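Local coordinates for Rpb7-binding protein seb1 (Schizosaccharomyces pombe 972h-, PDB 5MDT) that binds RNA polymerase II and nascent RNA to drive transcription termination, its CTD-interacting domain probably recognising the polymerase's C-terminal repeat tail, at residues Glu39-Val44 / Trp96-Glu101; Leu125-Glu130 / Ser142-Leu147; Tyr50-Pro55 / Asp104-Asp109. All blocks are in the same frame, centred on the assembly; numbering follows the deposited sequence.

Contact 1: Glu39-Val44 / Trp96-Glu101; sequences ENAQFV and WCKAAE
K98 reaches across to N40 and closes the one hydrogen bond of this contact: its ammonium NZ lies 2.8 Å from the amide oxygen OD1 of N40. The donor sits in the plane of the carboxamide, on a lone pair of OD1, with a C=O...N angle of 137°. The two side chains cross at about a right angle. The lysine touches the amide at its oxygen, and its own aliphatic part runs over the adjacent residue, A41. There CD of K98 comes to 3.7 Å from CA of A41, and CE lies 3.9 Å from CB of the same alanine; a methyl is small enough to let the lysine chain lie this close to the helix. The chain is straight until a single bend at chi4 (74°), which turns NZ onto the amide oxygen. One turn further along, V44 brings its two methyls against the base of K98 and the backbone beyond it. Its CG1, anti to the backbone N, stands 3.6 Å from the carbonyl O of K98, and CG2 is 4.4 Å from CB of A99. A beta-branched valine beside an alanine suits this place, since the CA atoms of V44 and A99 are only 5.9 Å apart.

N40 is itself held from behind, because its ND2 donates to the carbonyl oxygens of V37 and D89; the amide is thereby oriented with OD1 turned to the lysine. Asparagine suits the position by offering a donor and an acceptor on one flat group. The first turn of helix 40-53 meets helix 92-113 nearly parallel, the short segments inclined by 26°, while F73 of helix 59-79 packs against N40 and F7 of helix 4-16 meets the ring of F43 edge-to-face.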
# COMPACT_ATOMS: atom_id res chain seq x y z
N GLU A 39 11.26 -5.18 -11.08
CA GLU A 39 11.88 -4.90 -9.80
C GLU A 39 10.86 -4.69 -8.70
O GLU A 39 11.18 -4.09 -7.68
CB GLU A 39 12.83 -3.68 -9.91
CG GLU A 39 14.05 -3.96 -10.80
CD GLU A 39 15.04 -4.98 -10.28
OE1 GLU A 39 15.55 -4.81 -9.14
OE2 GLU A 39 15.35 -5.94 -11.02
N ASN A 40 9.62 -5.22 -8.86
CA ASN A 40 8.55 -5.02 -7.88
C ASN A 40 8.93 -5.43 -6.45
O ASN A 40 8.47 -4.80 -5.51
CB ASN A 40 7.23 -5.66 -8.32
CG ASN A 40 7.25 -7.17 -8.35
OD1 ASN A 40 7.14 -7.83 -7.30
ND2 ASN A 40 7.32 -7.74 -9.55
N ALA A 41 9.84 -6.43 -6.27
CA ALA A 41 10.24 -6.79 -4.89
C ALA A 41 10.89 -5.59 -4.22
O ALA A 41 10.67 -5.40 -3.03
CB ALA A 41 11.23 -7.96 -4.93
N GLN A 42 11.71 -4.80 -4.97
CA GLN A 42 12.41 -3.62 -4.39
C GLN A 42 11.42 -2.53 -4.01
O GLN A 42 11.52 -1.95 -2.94
CB GLN A 42 13.45 -3.06 -5.40
CG GLN A 42 14.55 -4.03 -5.83
CD GLN A 42 15.39 -4.53 -4.65
OE1 GLN A 42 15.61 -3.81 -3.68
NE2 GLN A 42 15.74 -5.79 -4.65
N PHE A 43 10.48 -2.24 -4.89
CA PHE A 43 9.50 -1.17 -4.61
C PHE A 43 8.59 -1.56 -3.45
O PHE A 43 8.37 -0.74 -2.56
CB PHE A 43 8.69 -0.94 -5.91
CG PHE A 43 9.51 -0.23 -6.98
CD1 PHE A 43 10.32 -0.95 -7.86
CD2 PHE A 43 9.49 1.15 -7.09
CE1 PHE A 43 11.10 -0.28 -8.82
CE2 PHE A 43 10.25 1.81 -8.07
CZ PHE A 43 11.04 1.10 -8.93
N VAL A 44 8.08 -2.80 -3.42
CA VAL A 44 7.22 -3.24 -2.31
C VAL A 44 8.02 -3.20 -0.96
O VAL A 44 7.53 -2.63 0.04
CB VAL A 44 6.51 -4.59 -2.58
CG1 VAL A 44 5.68 -5.03 -1.36
CG2 VAL A 44 5.61 -4.50 -3.83
N TRP A 96 1.39 -7.38 -7.14
CA TRP A 96 0.08 -7.39 -6.47
C TRP A 96 0.15 -8.37 -5.27
O TRP A 96 -0.27 -8.02 -4.17
CB TRP A 96 -0.97 -7.83 -7.51
CG TRP A 96 -2.40 -7.97 -7.08
CD1 TRP A 96 -2.96 -7.59 -5.89
CD2 TRP A 96 -3.47 -8.51 -7.86
NE1 TRP A 96 -4.30 -7.87 -5.88
CE2 TRP A 96 -4.64 -8.44 -7.08
CE3 TRP A 96 -3.54 -9.06 -9.16
CZ2 TRP A 96 -5.88 -8.92 -7.55
CZ3 TRP A 96 -4.77 -9.51 -9.63
CH2 TRP A 96 -5.92 -9.44 -8.83
N CYS A 97 0.74 -9.55 -5.48
CA CYS A 97 0.93 -10.57 -4.45
C CYS A 97 1.83 -10.04 -3.29
O CYS A 97 1.45 -10.15 -2.13
CB CYS A 97 1.49 -11.84 -5.06
SG CYS A 97 1.91 -13.13 -3.86
N LYS A 98 3.00 -9.48 -3.62
CA LYS A 98 3.94 -8.96 -2.61
C LYS A 98 3.30 -7.81 -1.84
O LYS A 98 3.43 -7.78 -0.62
CB LYS A 98 5.27 -8.52 -3.21
CG LYS A 98 6.07 -9.67 -3.80
CD LYS A 98 7.42 -9.20 -4.36
CE LYS A 98 8.13 -10.27 -5.16
NZ LYS A 98 7.51 -10.50 -6.51
N ALA A 99 2.60 -6.88 -2.53
CA ALA A 99 1.93 -5.77 -1.81
C ALA A 99 0.84 -6.33 -0.86
O ALA A 99 0.71 -5.86 0.27
CB ALA A 99 1.34 -4.77 -2.80
N ALA A 100 0.10 -7.38 -1.29
CA ALA A 100 -0.90 -8.04 -0.44
C ALA A 100 -0.24 -8.62 0.82
O ALA A 100 -0.77 -8.47 1.92
CB ALA A 100 -1.59 -9.16 -1.22
N GLU A 101 0.95 -9.24 0.65
CA GLU A 101 1.72 -9.88 1.72
C GLU A 101 2.11 -8.94 2.85
O GLU A 101 2.21 -9.38 4.00
CB GLU A 101 2.96 -10.62 1.17
CG GLU A 101 2.64 -11.83 0.31
CD GLU A 101 2.61 -13.17 1.02
OE1 GLU A 101 1.85 -13.32 2.00
OE2 GLU A 101 3.33 -14.09 0.56

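Contact 2: Leu125-Glu130 / Ser142-Leu147; sequences LCDIWE and SLRSKL
R144 and the acidic pair D127 and E130 form a salt-bridge network over an apolar seam between two antiparallel helices, the last two of the chain, 119-131 and 137-150. The axes of the short segments run at 166° and approach to 10.8 Å. The arginine leaves its own helix with its chain extended from CG to NE, and this length carries the guanidinium across the gap. Its NH2 is gripped twice. D127 OD1 accepts at 2.9 Å through its anti lone pair, close to the guanidinium plane, with an N-H...O angle of 153°. E130 OE1, also 2.9 Å from NH2, is met from above the carboxylate plane, and the angle there is a more bent 133°. NH1 adds a weak bond to E130 OE2. The two carboxylates, set three residues apart on one helix, would probably favour the charged arginine and be eased by it in turn. Below the polar layer, CB of C126 lies over one face of the guanidinium, 3.9 Å from NE.

An alanine in place of R144 would probably leave D127 and E130 as neighbouring negative charges without their shared mate and uncover CB of C126.

The inner side is apolar. SG of C126 touches two leucines a turn apart, 4.1 Å from both CB of L143 and CD1 of L147; its compact thiol suits helices whose CA atoms come to 7.1 Å at C126 and R144. CD1 of L143 also reaches CZ3 of W129, whose indole NE1 is hydrogen-bonded to OD1 of D67 in helix 59-79, while L143 and L147 continue onto helix 92-113. The two helices form an antiparallel helical hairpin at the C-terminal end of the all-helical CID fold, apolar inside and with the salt-bridge network on its outer side.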
# COMPACT_ATOMS: atom_id res chain seq x y z
N LEU A 125 -10.35 2.57 2.84
CA LEU A 125 -9.51 1.81 1.92
C LEU A 125 -10.05 0.39 1.74
O LEU A 125 -10.08 -0.11 0.61
CB LEU A 125 -8.04 1.80 2.37
CG LEU A 125 -7.28 3.14 2.31
CD1 LEU A 125 -5.88 2.97 2.89
CD2 LEU A 125 -7.22 3.70 0.90
N CYS A 126 -10.54 -0.24 2.82
CA CYS A 126 -11.14 -1.58 2.76
C CYS A 126 -12.31 -1.61 1.78
O CYS A 126 -12.44 -2.57 1.03
CB CYS A 126 -11.55 -2.05 4.14
SG CYS A 126 -10.17 -2.22 5.29
N ASP A 127 -13.14 -0.54 1.78
CA ASP A 127 -14.29 -0.39 0.89
C ASP A 127 -13.82 -0.32 -0.57
O ASP A 127 -14.40 -0.99 -1.43
CB ASP A 127 -15.08 0.89 1.23
CG ASP A 127 -15.92 0.84 2.49
OD1 ASP A 127 -16.21 -0.28 2.98
OD2 ASP A 127 -16.31 1.92 2.98
N ILE A 128 -12.76 0.48 -0.83
CA ILE A 128 -12.15 0.65 -2.16
C ILE A 128 -11.65 -0.70 -2.67
O ILE A 128 -11.93 -1.07 -3.81
CB ILE A 128 -11.06 1.77 -2.14
CG1 ILE A 128 -11.74 3.17 -2.01
CG2 ILE A 128 -10.14 1.71 -3.38
CD1 ILE A 128 -10.81 4.32 -1.60
N TRP A 129 -10.95 -1.45 -1.80
CA TRP A 129 -10.40 -2.78 -2.09
C TRP A 129 -11.49 -3.82 -2.33
O TRP A 129 -11.33 -4.69 -3.18
CB TRP A 129 -9.46 -3.21 -0.97
CG TRP A 129 -8.25 -2.33 -0.85
CD1 TRP A 129 -7.64 -1.63 -1.85
CD2 TRP A 129 -7.43 -2.15 0.31
NE1 TRP A 129 -6.52 -1.00 -1.38
CE2 TRP A 129 -6.36 -1.31 -0.05
CE3 TRP A 129 -7.53 -2.58 1.65
CZ2 TRP A 129 -5.38 -0.90 0.86
CZ3 TRP A 129 -6.54 -2.20 2.55
CH2 TRP A 129 -5.49 -1.35 2.16
N GLU A 130 -12.60 -3.73 -1.59
CA GLU A 130 -13.73 -4.63 -1.74
C GLU A 130 -14.39 -4.44 -3.11
O GLU A 130 -14.67 -5.42 -3.80
CB GLU A 130 -14.74 -4.41 -0.60
CG GLU A 130 -15.91 -5.37 -0.59
CD GLU A 130 -16.71 -5.31 0.70
OE1 GLU A 130 -17.19 -4.21 1.05
OE2 GLU A 130 -16.81 -6.36 1.37
N SER A 142 -10.92 -9.55 8.29
CA SER A 142 -9.89 -9.48 9.34
C SER A 142 -9.48 -8.03 9.59
O SER A 142 -9.49 -7.60 10.75
CB SER A 142 -8.66 -10.30 8.95
OG SER A 142 -8.97 -11.66 8.69
N LEU A 143 -9.17 -7.27 8.51
CA LEU A 143 -8.77 -5.86 8.60
C LEU A 143 -9.89 -5.00 9.20
O LEU A 143 -9.62 -4.21 10.09
CB LEU A 143 -8.34 -5.28 7.24
CG LEU A 143 -7.16 -5.93 6.52
CD1 LEU A 143 -7.05 -5.40 5.10
CD2 LEU A 143 -5.85 -5.72 7.29
N ARG A 144 -11.13 -5.16 8.71
CA ARG A 144 -12.27 -4.41 9.22
C ARG A 144 -12.49 -4.65 10.71
O ARG A 144 -12.67 -3.70 11.46
CB ARG A 144 -13.54 -4.70 8.42
CG ARG A 144 -13.58 -3.98 7.09
CD ARG A 144 -14.90 -4.24 6.42
NE ARG A 144 -15.08 -3.41 5.23
CZ ARG A 144 -15.25 -3.88 4.01
NH1 ARG A 144 -15.27 -5.19 3.79
NH2 ARG A 144 -15.42 -3.05 2.99
N SER A 145 -12.44 -5.93 11.14
CA SER A 145 -12.62 -6.35 12.53
C SER A 145 -11.59 -5.66 13.45
O SER A 145 -11.98 -5.11 14.48
CB SER A 145 -12.51 -7.86 12.65
OG SER A 145 -12.49 -8.30 14.01
N LYS A 146 -10.31 -5.67 13.04
CA LYS A 146 -9.20 -5.05 13.76
C LYS A 146 -9.36 -3.54 13.89
O LYS A 146 -9.14 -2.99 14.97
CB LYS A 146 -7.85 -5.43 13.12
CG LYS A 146 -7.42 -6.86 13.43
CD LYS A 146 -6.15 -7.24 12.68
CE LYS A 146 -5.66 -8.63 13.03
NZ LYS A 146 -6.51 -9.69 12.44
N LEU A 147 -9.78 -2.86 12.79
CA LEU A 147 -10.01 -1.42 12.82
C LEU A 147 -11.18 -1.04 13.74
O LEU A 147 -11.03 -0.15 14.58
CB LEU A 147 -10.22 -0.86 11.39
CG LEU A 147 -8.97 -0.91 10.50
CD1 LEU A 147 -9.35 -0.87 9.02
CD2 LEU A 147 -8.03 0.23 10.83

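Contact 3: Tyr50-Pro55 / Asp104-Asp109; sequences YAKRAP and DSLVAD
The CA atoms of A51 and L106 stand 6.8 Å apart, and those of K52 and D109 lie 7.2 Å apart, so the last turn of helix 40-53 runs close beside the C-terminal half of helix 92-113. At A54 segment 50-55 leaves helical geometry, its psi swinging to 151° as it turns toward P55. The short side chain of A51 suits so near an approach: its CB meets both methyls of L106, CD1 and CD2, each at 3.7 Å. The leucine presents both branches to that single methyl, and farther in A62 and L63 of helix 59-79 pack on A51 and L106 respectively. The helices joined here belong to the right-handed superhelical arrangement characteristic of CID domains.

On the outer side K52 folds back over D109. Bends at chi2 (-68°) and chi3 curl the lysine chain rather than letting it extend, and NZ comes to 3.4 Å from OD1 of D109, a weak hydrogen bond within a salt bridge. Aspartate suits the site because its two oxygens serve K52 and K59 separately from a short stem. A water joins the same carboxylate oxygen to the backbone, donating to D109 OD1 at 2.8 Å and to K52 O at 2.9 Å. OD1 therefore accepts from both the lysine and the water. OD2 belongs to another partner: it forms a salt bridge with K59, whose NZ also donates a hydrogen bond to the carbonyl O of A51. That shared ammonium lets OD2 lie near A51 O, 3.6 Å away, although both are acceptors, and its charge is likely to stabilise the buried carboxylate of D109.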
# COMPACT_ATOMS: atom_id res chain seq x y z
N TYR A 50 9.62 2.25 4.55
CA TYR A 50 9.15 3.61 4.82
C TYR A 50 8.01 3.59 5.83
O TYR A 50 8.07 4.33 6.81
CB TYR A 50 8.70 4.32 3.52
CG TYR A 50 8.01 5.65 3.81
CD1 TYR A 50 8.74 6.76 4.23
CD2 TYR A 50 6.62 5.77 3.70
CE1 TYR A 50 8.11 7.97 4.54
CE2 TYR A 50 5.98 6.97 4.05
CZ TYR A 50 6.73 8.06 4.45
OH TYR A 50 6.15 9.25 4.81
N ALA A 51 6.97 2.75 5.59
CA ALA A 51 5.80 2.74 6.50
C ALA A 51 6.20 2.42 7.94
O ALA A 51 5.71 3.04 8.88
CB ALA A 51 4.79 1.72 6.03
N LYS A 52 7.14 1.50 8.11
CA LYS A 52 7.53 1.09 9.46
C LYS A 52 8.35 2.17 10.17
O LYS A 52 8.18 2.35 11.36
CB LYS A 52 8.31 -0.24 9.38
CG LYS A 52 7.44 -1.45 8.98
CD LYS A 52 6.39 -1.87 10.06
CE LYS A 52 7.04 -2.59 11.21
NZ LYS A 52 6.08 -2.93 12.32
N ARG A 53 9.21 2.92 9.44
CA ARG A 53 10.04 3.95 10.11
C ARG A 53 9.37 5.30 10.21
O ARG A 53 9.81 6.15 10.98
CB ARG A 53 11.41 4.12 9.41
CG ARG A 53 11.36 4.84 8.06
CD ARG A 53 12.74 4.90 7.38
NE ARG A 53 12.70 5.82 6.24
CZ ARG A 53 12.64 5.45 4.97
NH1 ARG A 53 12.73 4.18 4.63
NH2 ARG A 53 12.56 6.38 4.01
N ALA A 54 8.34 5.54 9.41
CA ALA A 54 7.70 6.84 9.32
C ALA A 54 7.13 7.37 10.62
O ALA A 54 6.73 6.57 11.47
CB ALA A 54 6.63 6.81 8.23
N PRO A 55 7.07 8.71 10.81
CA PRO A 55 6.42 9.26 12.03
C PRO A 55 4.98 8.72 12.17
O PRO A 55 4.37 8.35 11.16
CB PRO A 55 6.36 10.76 11.73
CG PRO A 55 7.51 11.01 10.84
CD PRO A 55 7.53 9.81 9.93
N ASP A 104 -1.37 -6.61 5.83
CA ASP A 104 -1.78 -6.85 7.22
C ASP A 104 -0.84 -6.14 8.20
O ASP A 104 -1.32 -5.45 9.10
CB ASP A 104 -1.87 -8.35 7.56
CG ASP A 104 -3.08 -9.08 7.01
OD1 ASP A 104 -3.89 -8.44 6.29
OD2 ASP A 104 -3.21 -10.29 7.29
N SER A 105 0.50 -6.27 7.99
CA SER A 105 1.53 -5.65 8.84
C SER A 105 1.41 -4.15 8.86
O SER A 105 1.51 -3.55 9.94
CB SER A 105 2.94 -6.01 8.36
OG SER A 105 3.16 -7.41 8.46
N LEU A 106 1.24 -3.51 7.68
CA LEU A 106 1.14 -2.07 7.62
C LEU A 106 -0.16 -1.56 8.26
O LEU A 106 -0.12 -0.52 8.94
CB LEU A 106 1.34 -1.51 6.21
CG LEU A 106 2.71 -1.90 5.53
CD1 LEU A 106 2.95 -1.01 4.32
CD2 LEU A 106 3.89 -1.82 6.52
N VAL A 107 -1.30 -2.29 8.09
CA VAL A 107 -2.55 -1.88 8.78
C VAL A 107 -2.39 -2.03 10.29
O VAL A 107 -2.75 -1.12 11.05
CB VAL A 107 -3.82 -2.57 8.21
CG1 VAL A 107 -5.08 -2.21 9.03
CG2 VAL A 107 -4.02 -2.22 6.74
N ALA A 108 -1.80 -3.16 10.73
CA ALA A 108 -1.58 -3.40 12.17
C ALA A 108 -0.71 -2.31 12.79
O ALA A 108 -1.02 -1.83 13.86
CB ALA A 108 -0.95 -4.77 12.37
N ASP A 109 0.35 -1.90 12.09
CA ASP A 109 1.27 -0.86 12.53
C ASP A 109 0.54 0.49 12.62
O ASP A 109 0.74 1.24 13.57
CB ASP A 109 2.44 -0.77 11.54
CG ASP A 109 3.53 0.20 11.91
OD1 ASP A 109 4.28 -0.09 12.87
OD2 ASP A 109 3.69 1.21 11.19
O HOH W 1 6.36 1.73 13.51

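Overall arrangement
After helices 4-16 and 23-35 the chain enters helix 40-53, whose start supplies one side of contact 1 and whose end one side of contact 3. Helix 59-79 and the following loop intervene before helix 92-113 returns to complete both. Contact 1 closes at 96-101 and contact 3 at 104-109; their segments alternate, so the two loops cross, and they fasten the same helix pair at places whose centres are about 15 Å apart. Contact 2 follows in series, closing the short connection between helices 119-131 and 137-150. It touches contact 3 where L143 packs on D104 and V107, and L147 on V107, joining the C-terminal hairpin to helix 92-113.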